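PDB 3VA7: KLLA0E08119p from Kluyveromyces lactis, which probably carboxylates urea with bicarbonate at the expense of ATP, using biotin as carboxyl carrier, in the allophanate route of urea breakdown. Local coordinates for residues 485-490 and 530-535; 507-512 and 585-590; 858-863 and 1107-1112. One frame throughout, in Å; residues are numbered along the deposited sequence.

Interaction 1: 485-490 and 530-535; sequences ANTSVQ and LEITLN
Ser488 and Glu531 form the hydrogen-bonded pair of an antiparallel strand contact, with strand 488-490 forming the outer edge of a five-stranded sheet in the carboxyltransferase part of the enzyme. Glu531 N gives a bond to Ser488 O at 2.9 Å, and Ser488 N answers to Glu531 O, which also takes a CA-H...O contact from Thr487. Val489 and Leu530 make the next, non-hydrogen-bonded pair, their side chains on the face opposite to those of Ser488 and Glu531, with Val489 CG2 lying 4.0 Å from Leu530 CD2. The other branch, Leu530 CD1, meets the methyl CG2 of Thr487.

Beyond the regular strand, Ala485 N bonds to Asn535 O at 3.1 Å. The Asn535 side chain, swung between its own backbone N and carbonyl (chi1 54°), leans its OD1 on Ala485 CB at 3.7 Å. With an alanine here the amide against Ala485 CB is gone, and that methyl would probably be left without its cover on this side. Between these two pairings a water with four bonds takes protons from Asn486 N and Thr533 N and gives to Asn535 O and Thr487 OG1; that hydroxyl also bonds Pro483 O. A second water hydrogen-bonds Ser488 OG at 2.6 Å.

Further out, the buried Glu531 carboxylate is gripped by a salt bridge from Arg699 to OE1 and by hydrogen bonds of Tyr589 OH and Met509 N to OE2. The Asn486 amide turns back along its own chain, ND2 giving a bond to Ala485 O at 3.1 Å that lies near the amide plane.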
loop_
_atom_site.group_PDB
_atom_site.type_symbol
_atom_site.label_atom_id
_atom_site.label_comp_id
_atom_site.label_asym_id
_atom_site.label_seq_id
_atom_site.Cartn_x
_atom_site.Cartn_y
_atom_site.Cartn_z
ATOM N N ALA A 485 6.841 -17.336 7.321
ATOM C CA ALA A 485 6.453 -16.390 8.356
ATOM C C ALA A 485 6.396 -14.898 7.941
ATOM O O ALA A 485 5.630 -14.121 8.543
ATOM C CB ALA A 485 7.377 -16.544 9.526
ATOM N N ASN A 486 7.234 -14.482 6.980
ATOM C CA ASN A 486 7.322 -13.092 6.587
ATOM C C ASN A 486 8.112 -12.893 5.316
ATOM O O ASN A 486 9.230 -12.352 5.323
ATOM C CB ASN A 486 7.938 -12.244 7.706
ATOM C CG ASN A 486 7.156 -10.955 7.947
ATOM O OD1 ASN A 486 7.582 -9.868 7.559
ATOM N ND2 ASN A 486 5.985 -11.089 8.561
ATOM N N THR A 487 7.509 -13.289 4.211
ATOM C CA THR A 487 8.201 -13.321 2.946
ATOM C C THR A 487 7.797 -12.107 2.101
ATOM O O THR A 487 6.613 -11.957 1.812
ATOM C CB THR A 487 7.861 -14.665 2.252
ATOM O OG1 THR A 487 8.176 -15.718 3.175
ATOM C CG2 THR A 487 8.636 -14.901 0.958
ATOM N N SER A 488 8.766 -11.264 1.708
ATOM C CA SER A 488 8.511 -10.021 0.966
ATOM C C SER A 488 9.405 -9.824 -0.246
ATOM O O SER A 488 10.623 -10.075 -0.177
ATOM C CB SER A 488 8.692 -8.798 1.862
ATOM O OG SER A 488 9.941 -8.774 2.520
ATOM N N VAL A 489 8.814 -9.350 -1.345
ATOM C CA VAL A 489 9.587 -8.857 -2.445
ATOM C C VAL A 489 10.372 -7.662 -1.985
ATOM O O VAL A 489 9.788 -6.769 -1.404
ATOM C CB VAL A 489 8.704 -8.322 -3.528
ATOM C CG1 VAL A 489 9.575 -7.746 -4.693
ATOM C CG2 VAL A 489 7.746 -9.393 -3.969
ATOM N N GLN A 490 11.681 -7.640 -2.244
ATOM C CA GLN A 490 12.545 -6.502 -1.871
ATOM C C GLN A 490 13.481 -6.211 -3.006
ATOM O O GLN A 490 13.692 -7.126 -3.827
ATOM C CB GLN A 490 13.357 -6.806 -0.609
ATOM C CG GLN A 490 12.518 -7.045 0.605
ATOM C CD GLN A 490 11.824 -5.781 1.062
ATOM O OE1 GLN A 490 10.909 -5.847 1.888
ATOM N NE2 GLN A 490 12.240 -4.620 0.525
ATOM N N LEU A 530 13.204 -12.401 -3.042
ATOM C CA LEU A 530 12.426 -12.531 -1.797
ATOM C C LEU A 530 13.295 -12.551 -0.554
ATOM O O LEU A 530 14.300 -13.252 -0.484
ATOM C CB LEU A 530 11.528 -13.774 -1.795
ATOM C CG LEU A 530 10.513 -13.967 -2.951
ATOM C CD1 LEU A 530 9.862 -15.350 -2.871
ATOM C CD2 LEU A 530 9.468 -12.816 -3.000
ATOM N N GLU A 531 12.914 -11.759 0.431
ATOM C CA GLU A 531 13.496 -11.853 1.742
ATOM C C GLU A 531 12.644 -12.821 2.515
ATOM O O GLU A 531 11.412 -12.590 2.681
ATOM C CB GLU A 531 13.461 -10.500 2.452
ATOM C CG GLU A 531 13.857 -10.573 3.900
ATOM C CD GLU A 531 14.197 -9.211 4.440
ATOM O OE1 GLU A 531 13.385 -8.657 5.221
ATOM O OE2 GLU A 531 15.274 -8.671 4.090
ATOM N N ILE A 532 13.298 -13.901 2.965
ATOM C CA ILE A 532 12.697 -14.861 3.886
ATOM C C ILE A 532 13.138 -14.577 5.301
ATOM O O ILE A 532 14.314 -14.487 5.568
ATOM C CB ILE A 532 13.069 -16.307 3.499
ATOM C CG1 ILE A 532 12.137 -16.765 2.385
ATOM C CG2 ILE A 532 12.918 -17.311 4.663
ATOM C CD1 ILE A 532 12.785 -17.001 1.087
ATOM N N THR A 533 12.186 -14.500 6.209
ATOM C CA THR A 533 12.480 -14.279 7.598
ATOM C C THR A 533 11.995 -15.452 8.460
ATOM O O THR A 533 10.799 -15.731 8.472
ATOM C CB THR A 533 11.713 -13.018 8.126
ATOM O OG1 THR A 533 11.781 -11.930 7.178
ATOM C CG2 THR A 533 12.179 -12.620 9.571
ATOM N N LEU A 534 12.899 -16.052 9.245
ATOM C CA LEU A 534 12.612 -17.158 10.211
ATOM C C LEU A 534 12.197 -18.533 9.619
ATOM O O LEU A 534 12.759 -19.525 10.010
ATOM C CB LEU A 534 11.715 -16.730 11.344
ATOM C CG LEU A 534 12.385 -15.755 12.336
ATOM C CD1 LEU A 534 11.339 -15.287 13.389
ATOM C CD2 LEU A 534 13.636 -16.310 13.020
ATOM N N ASN A 535 11.266 -18.587 8.670
ATOM C CA ASN A 535 11.066 -19.778 7.841
ATOM C C ASN A 535 10.396 -19.425 6.525
ATOM O O ASN A 535 9.605 -18.479 6.469
ATOM C CB ASN A 535 10.246 -20.860 8.569
ATOM C CG ASN A 535 8.938 -20.340 9.078
ATOM O OD1 ASN A 535 8.854 -19.822 10.206
ATOM N ND2 ASN A 535 7.885 -20.497 8.266
HETATM O O HOH W 1 9.523 -15.862 5.480
HETATM O O HOH W 2 10.750 -10.062 4.629
#

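Interaction 2: 507-512 and 585-590; sequences GPMDSY and GCRAYL
Met509 lies across one face of the Arg587 guanidinium, its CG 3.4 Å above the plane and offset toward the rim, while Cys586 SG sits over the opposite face. The Met509 and Arg587 side chains cross at a slant. Met509 has CG trans to its backbone N (chi1 -164°) and then bends at the next bond, which brings CE to 3.7 Å from Arg587 NH2. Arg587 NE is held by Gly771 O, which helps fix the group between its two sulfur-bearing neighbours.

The other flat group, the Tyr589 ring, is met obliquely by Pro508 CB, 3.6 Å from CE2, and by Asp510 O, 3.6 Å from CE1. Its buried hydroxyl accepts a fairly straight bond from Asp510 N (3.1 Å from N to OH, 159° at the hydrogen) and also hydrogen-bonds Glu531 OE2.

In the fold, this joins the loop leading into helix 511-520 to strand 587-592, an inner strand of the five-stranded antiparallel sheet in subdomains A and B of the carboxyltransferase domain. Asp510 is the N-cap of that helix: its side chain caps a backbone N just beyond Tyr512, and OD1 also bonds Ser513 OG and Gln772 NE2. The same residue thus starts the helix with its carboxylate while its own N-H points to the strand. The Met509 side chain also touches Thr747 and Cys748 and lies about 9 Å, between nearest atoms, from the bound biotinyl group.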
loop_
_atom_site.group_PDB
_atom_site.type_symbol
_atom_site.label_atom_id
_atom_site.label_comp_id
_atom_site.label_asym_id
_atom_site.label_seq_id
_atom_site.Cartn_x
_atom_site.Cartn_y
_atom_site.Cartn_z
ATOM N N GLY A 507 13.823 -2.484 1.292
ATOM C CA GLY A 507 14.837 -3.352 0.767
ATOM C C GLY A 507 15.232 -4.383 1.799
ATOM O O GLY A 507 14.628 -4.435 2.891
ATOM N N PRO A 508 16.256 -5.191 1.484
ATOM C CA PRO A 508 16.658 -6.287 2.368
ATOM C C PRO A 508 17.311 -5.754 3.610
ATOM O O PRO A 508 18.115 -4.793 3.607
ATOM C CB PRO A 508 17.733 -7.016 1.584
ATOM C CG PRO A 508 18.327 -5.926 0.685
ATOM C CD PRO A 508 17.193 -4.979 0.364
ATOM N N MET A 509 16.981 -6.431 4.681
ATOM C CA MET A 509 17.529 -6.171 5.978
ATOM C C MET A 509 19.003 -6.592 6.118
ATOM O O MET A 509 19.718 -6.059 6.971
ATOM C CB MET A 509 16.653 -6.982 6.907
ATOM C CG MET A 509 16.750 -6.615 8.288
ATOM S SD MET A 509 15.786 -5.170 8.617
ATOM C CE MET A 509 15.705 -5.462 10.418
ATOM N N ASP A 510 19.429 -7.604 5.342
ATOM C CA ASP A 510 20.834 -8.012 5.275
ATOM C C ASP A 510 21.138 -7.837 3.817
ATOM O O ASP A 510 20.815 -8.708 2.990
ATOM C CB ASP A 510 21.049 -9.472 5.768
ATOM C CG ASP A 510 22.311 -10.202 5.131
ATOM O OD1 ASP A 510 22.487 -11.449 5.339
ATOM O OD2 ASP A 510 23.124 -9.565 4.419
ATOM N N SER A 511 21.755 -6.710 3.486
ATOM C CA SER A 511 21.918 -6.395 2.077
ATOM C C SER A 511 22.977 -7.181 1.369
ATOM O O SER A 511 22.873 -7.339 0.137
ATOM C CB SER A 511 22.057 -4.894 1.778
ATOM O OG SER A 511 23.337 -4.368 1.992
ATOM N N TYR A 512 23.955 -7.712 2.101
ATOM C CA TYR A 512 25.051 -8.503 1.457
ATOM C C TYR A 512 24.595 -9.856 0.847
ATOM O O TYR A 512 24.784 -10.120 -0.370
ATOM C CB TYR A 512 26.291 -8.650 2.383
ATOM C CG TYR A 512 27.518 -9.099 1.633
ATOM C CD1 TYR A 512 28.013 -8.357 0.564
ATOM C CD2 TYR A 512 28.142 -10.302 1.936
ATOM C CE1 TYR A 512 29.099 -8.786 -0.155
ATOM C CE2 TYR A 512 29.232 -10.750 1.201
ATOM C CZ TYR A 512 29.705 -9.991 0.165
ATOM O OH TYR A 512 30.780 -10.426 -0.562
ATOM N N GLY A 585 21.207 -17.510 12.071
ATOM C CA GLY A 585 20.766 -16.203 11.569
ATOM C C GLY A 585 19.251 -16.097 11.543
ATOM O O GLY A 585 18.557 -17.031 11.987
ATOM N N CYS A 586 18.741 -14.996 10.985
ATOM C CA CYS A 586 17.306 -14.709 10.915
ATOM C C CYS A 586 16.720 -14.826 9.523
ATOM O O CYS A 586 15.543 -15.173 9.387
ATOM C CB CYS A 586 17.063 -13.273 11.411
ATOM S SG CYS A 586 15.334 -12.765 11.767
ATOM N N ARG A 587 17.512 -14.539 8.492
ATOM C CA ARG A 587 16.928 -14.221 7.198
ATOM C C ARG A 587 17.731 -14.871 6.099
ATOM O O ARG A 587 18.962 -15.006 6.269
ATOM C CB ARG A 587 16.896 -12.676 6.965
ATOM C CG ARG A 587 15.551 -12.060 7.189
ATOM C CD ARG A 587 15.444 -10.564 7.173
ATOM N NE ARG A 587 15.719 -10.082 8.495
ATOM C CZ ARG A 587 14.854 -9.512 9.313
ATOM N NH1 ARG A 587 13.599 -9.314 8.968
ATOM N NH2 ARG A 587 15.279 -9.146 10.511
ATOM N N ALA A 588 17.065 -15.246 4.991
ATOM C CA ALA A 588 17.721 -15.712 3.769
ATOM C C ALA A 588 17.049 -15.059 2.550
ATOM O O ALA A 588 16.031 -14.380 2.713
ATOM C CB ALA A 588 17.627 -17.220 3.654
ATOM N N TYR A 589 17.597 -15.268 1.340
ATOM C CA TYR A 589 17.146 -14.549 0.134
ATOM C C TYR A 589 17.037 -15.450 -0.995
ATOM O O TYR A 589 17.959 -16.202 -1.286
ATOM C CB TYR A 589 18.083 -13.376 -0.236
ATOM C CG TYR A 589 18.010 -12.396 0.861
ATOM C CD1 TYR A 589 18.820 -12.546 2.002
ATOM C CD2 TYR A 589 17.027 -11.379 0.837
ATOM C CE1 TYR A 589 18.663 -11.648 3.093
ATOM C CE2 TYR A 589 16.896 -10.490 1.892
ATOM C CZ TYR A 589 17.673 -10.641 3.027
ATOM O OH TYR A 589 17.530 -9.740 4.072
ATOM N N LEU A 590 15.898 -15.391 -1.656
ATOM C CA LEU A 590 15.651 -16.296 -2.747
ATOM C C LEU A 590 15.579 -15.548 -4.037
ATOM O O LEU A 590 14.605 -14.839 -4.265
ATOM C CB LEU A 590 14.353 -17.006 -2.497
ATOM C CG LEU A 590 13.778 -17.668 -3.730
ATOM C CD1 LEU A 590 14.703 -18.765 -4.228
ATOM C CD2 LEU A 590 12.467 -18.203 -3.305
#

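Interaction 3: 858-863 and 1107-1112; sequences DLNICY and FDHKEY
Leu859 pushes one methyl, CD1, into a pocket of three rings supplied by Phe1107, His1109 and Tyr1112. The contact sets the first turn of helix 859-875, in subdomains C and D of the carboxyltransferase domain, against the junction where strand 1101-1108 passes into helix 1109-1117. CD1 reaches Phe1107 obliquely, 3.6 Å from CZ, and lies over a face of the Tyr1112 ring in a CH-pi contact, 4.2 Å from the centroid and 27° off the normal. The imidazole of His1109 presents its edge to the same methyl.

His1109 sends its ring toward the helix with CG trans to the backbone N (chi1 -163°), and Trp921 stacks on it. Asn860 meets this imidazole crosswise, the amide and ring planes 70° apart; its OD1 accepts a hydrogen bond from Trp921 NE1, so the tryptophan braces both partners. Tyr1112 is anchored at its far end by a bond between OH and Leu1002 O.

Each helix starts with an aspartate N-cap. Asp1108 OD1 takes Glu1111 N at 3.1 Å, and Asp858 OD2 takes Asn860 N at 2.9 Å, approached from above the carboxylate plane.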
loop_
_atom_site.group_PDB
_atom_site.type_symbol
_atom_site.label_atom_id
_atom_site.label_comp_id
_atom_site.label_asym_id
_atom_site.label_seq_id
_atom_site.Cartn_x
_atom_site.Cartn_y
_atom_site.Cartn_z
ATOM N N ASP A 858 13.913 27.874 18.450
ATOM C CA ASP A 858 13.948 29.234 17.979
ATOM C C ASP A 858 13.530 29.149 16.507
ATOM O O ASP A 858 14.235 28.546 15.708
ATOM C CB ASP A 858 15.385 29.777 18.134
ATOM C CG ASP A 858 15.544 31.194 17.603
ATOM O OD1 ASP A 858 16.534 31.872 17.976
ATOM O OD2 ASP A 858 14.703 31.617 16.784
ATOM N N LEU A 859 12.379 29.715 16.151
ATOM C CA LEU A 859 11.937 29.724 14.756
ATOM C C LEU A 859 12.990 30.172 13.737
ATOM O O LEU A 859 13.006 29.650 12.614
ATOM C CB LEU A 859 10.738 30.628 14.563
ATOM C CG LEU A 859 9.362 30.067 14.204
ATOM C CD1 LEU A 859 8.436 31.207 13.891
ATOM C CD2 LEU A 859 9.419 29.109 13.055
ATOM N N ASN A 860 13.850 31.140 14.094
ATOM C CA ASN A 860 14.831 31.642 13.135
ATOM C C ASN A 860 15.756 30.553 12.582
ATOM O O ASN A 860 16.015 30.476 11.357
ATOM C CB ASN A 860 15.629 32.788 13.727
ATOM C CG ASN A 860 14.872 34.111 13.656
ATOM O OD1 ASN A 860 14.202 34.432 12.659
ATOM N ND2 ASN A 860 14.944 34.863 14.734
ATOM N N ILE A 861 16.247 29.720 13.494
ATOM C CA ILE A 861 17.006 28.545 13.160
ATOM C C ILE A 861 16.310 27.626 12.096
ATOM O O ILE A 861 16.970 26.980 11.270
ATOM C CB ILE A 861 17.384 27.842 14.474
ATOM C CG1 ILE A 861 18.545 28.616 15.122
ATOM C CG2 ILE A 861 17.698 26.416 14.260
ATOM C CD1 ILE A 861 18.962 28.102 16.546
ATOM N N CYS A 862 14.997 27.605 12.063
ATOM C CA CYS A 862 14.311 26.809 11.069
ATOM C C CYS A 862 14.485 27.449 9.734
ATOM O O CYS A 862 14.644 26.759 8.731
ATOM C CB CYS A 862 12.773 26.665 11.364
ATOM S SG CYS A 862 12.461 25.995 13.010
ATOM N N TYR A 863 14.400 28.776 9.684
ATOM C CA TYR A 863 14.607 29.430 8.411
ATOM C C TYR A 863 16.067 29.239 7.973
ATOM O O TYR A 863 16.353 29.005 6.782
ATOM C CB TYR A 863 14.209 30.883 8.427
ATOM C CG TYR A 863 14.209 31.421 7.033
ATOM C CD1 TYR A 863 13.403 30.848 6.050
ATOM C CD2 TYR A 863 15.079 32.465 6.667
ATOM C CE1 TYR A 863 13.434 31.323 4.750
ATOM C CE2 TYR A 863 15.109 32.965 5.354
ATOM C CZ TYR A 863 14.296 32.391 4.414
ATOM O OH TYR A 863 14.330 32.877 3.111
ATOM N N PHE A 1107 3.820 32.829 5.556
ATOM C CA PHE A 1107 4.166 33.171 6.925
ATOM C C PHE A 1107 5.258 34.239 7.000
ATOM O O PHE A 1107 6.372 34.084 6.448
ATOM C CB PHE A 1107 4.634 31.942 7.650
ATOM C CG PHE A 1107 5.098 32.208 9.028
ATOM C CD1 PHE A 1107 4.181 32.193 10.095
ATOM C CD2 PHE A 1107 6.465 32.467 9.289
ATOM C CE1 PHE A 1107 4.621 32.422 11.412
ATOM C CE2 PHE A 1107 6.922 32.700 10.611
ATOM C CZ PHE A 1107 5.986 32.679 11.680
ATOM N N ASP A 1108 4.978 35.302 7.731
ATOM C CA ASP A 1108 5.837 36.458 7.702
ATOM C C ASP A 1108 6.512 36.645 9.025
ATOM O O ASP A 1108 5.870 36.926 10.009
ATOM C CB ASP A 1108 4.973 37.671 7.364
ATOM C CG ASP A 1108 5.792 38.911 7.066
ATOM O OD1 ASP A 1108 6.707 39.243 7.860
ATOM O OD2 ASP A 1108 5.513 39.539 6.017
ATOM N N HIS A 1109 7.811 36.507 9.109
ATOM C CA HIS A 1109 8.368 36.536 10.462
ATOM C C HIS A 1109 8.260 37.929 11.080
ATOM O O HIS A 1109 8.272 38.074 12.304
ATOM C CB HIS A 1109 9.803 36.040 10.482
ATOM C CG HIS A 1109 10.286 35.658 11.838
ATOM N ND1 HIS A 1109 9.686 34.663 12.587
ATOM C CD2 HIS A 1109 11.317 36.117 12.587
ATOM C CE1 HIS A 1109 10.329 34.524 13.737
ATOM N NE2 HIS A 1109 11.326 35.389 13.760
ATOM N N LYS A 1110 8.198 38.953 10.215
ATOM C CA LYS A 1110 8.109 40.336 10.652
ATOM C C LYS A 1110 6.754 40.494 11.321
ATOM O O LYS A 1110 6.667 41.093 12.382
ATOM C CB LYS A 1110 8.253 41.323 9.482
ATOM C CG LYS A 1110 8.028 42.836 9.808
ATOM C CD LYS A 1110 7.730 43.646 8.525
ATOM C CE LYS A 1110 7.736 45.212 8.710
ATOM N NZ LYS A 1110 9.014 45.759 9.270
ATOM N N GLU A 1111 5.710 39.946 10.727
ATOM C CA GLU A 1111 4.387 40.089 11.309
ATOM C C GLU A 1111 4.270 39.324 12.616
ATOM O O GLU A 1111 3.776 39.855 13.625
ATOM C CB GLU A 1111 3.352 39.591 10.350
ATOM C CG GLU A 1111 1.969 39.796 10.807
ATOM C CD GLU A 1111 1.073 39.909 9.602
ATOM O OE1 GLU A 1111 1.649 40.049 8.478
ATOM O OE2 GLU A 1111 -0.181 39.868 9.767
ATOM N N TYR A 1112 4.758 38.082 12.583
ATOM C CA TYR A 1112 4.860 37.235 13.759
ATOM C C TYR A 1112 5.592 37.871 14.899
ATOM O O TYR A 1112 5.108 37.805 16.003
ATOM C CB TYR A 1112 5.486 35.897 13.399
ATOM C CG TYR A 1112 5.666 34.930 14.558
ATOM C CD1 TYR A 1112 4.582 34.158 15.043
ATOM C CD2 TYR A 1112 6.919 34.759 15.143
ATOM C CE1 TYR A 1112 4.766 33.255 16.102
ATOM C CE2 TYR A 1112 7.103 33.905 16.171
ATOM C CZ TYR A 1112 6.029 33.125 16.651
ATOM O OH TYR A 1112 6.242 32.243 17.691
#

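How the interactions relate
Interactions 1 and 2 belong to one piece of the fold: strands 529-533 and 587-592 are neighbours in the same sheet, and helix 511-520 connects strand 488-490 to strand 529-533. They meet directly through Glu531 and Tyr589 and through the backbone pairing of Ile532 with Ala588. Interaction 3 stands apart, its centre about 46 to 47 Å from the other two centres, where helix 859-875 of subdomains C and D meets the start of helix 1109-1117. All three are buried contacts; only in interaction 2 are all the touching residues buried. Their chemistry follows their place: main-chain bonds and water at a sheet edge, one tyrosine hydroxyl and a covered guanidinium where loop meets sheet, and aliphatic-aromatic packing between helix starts.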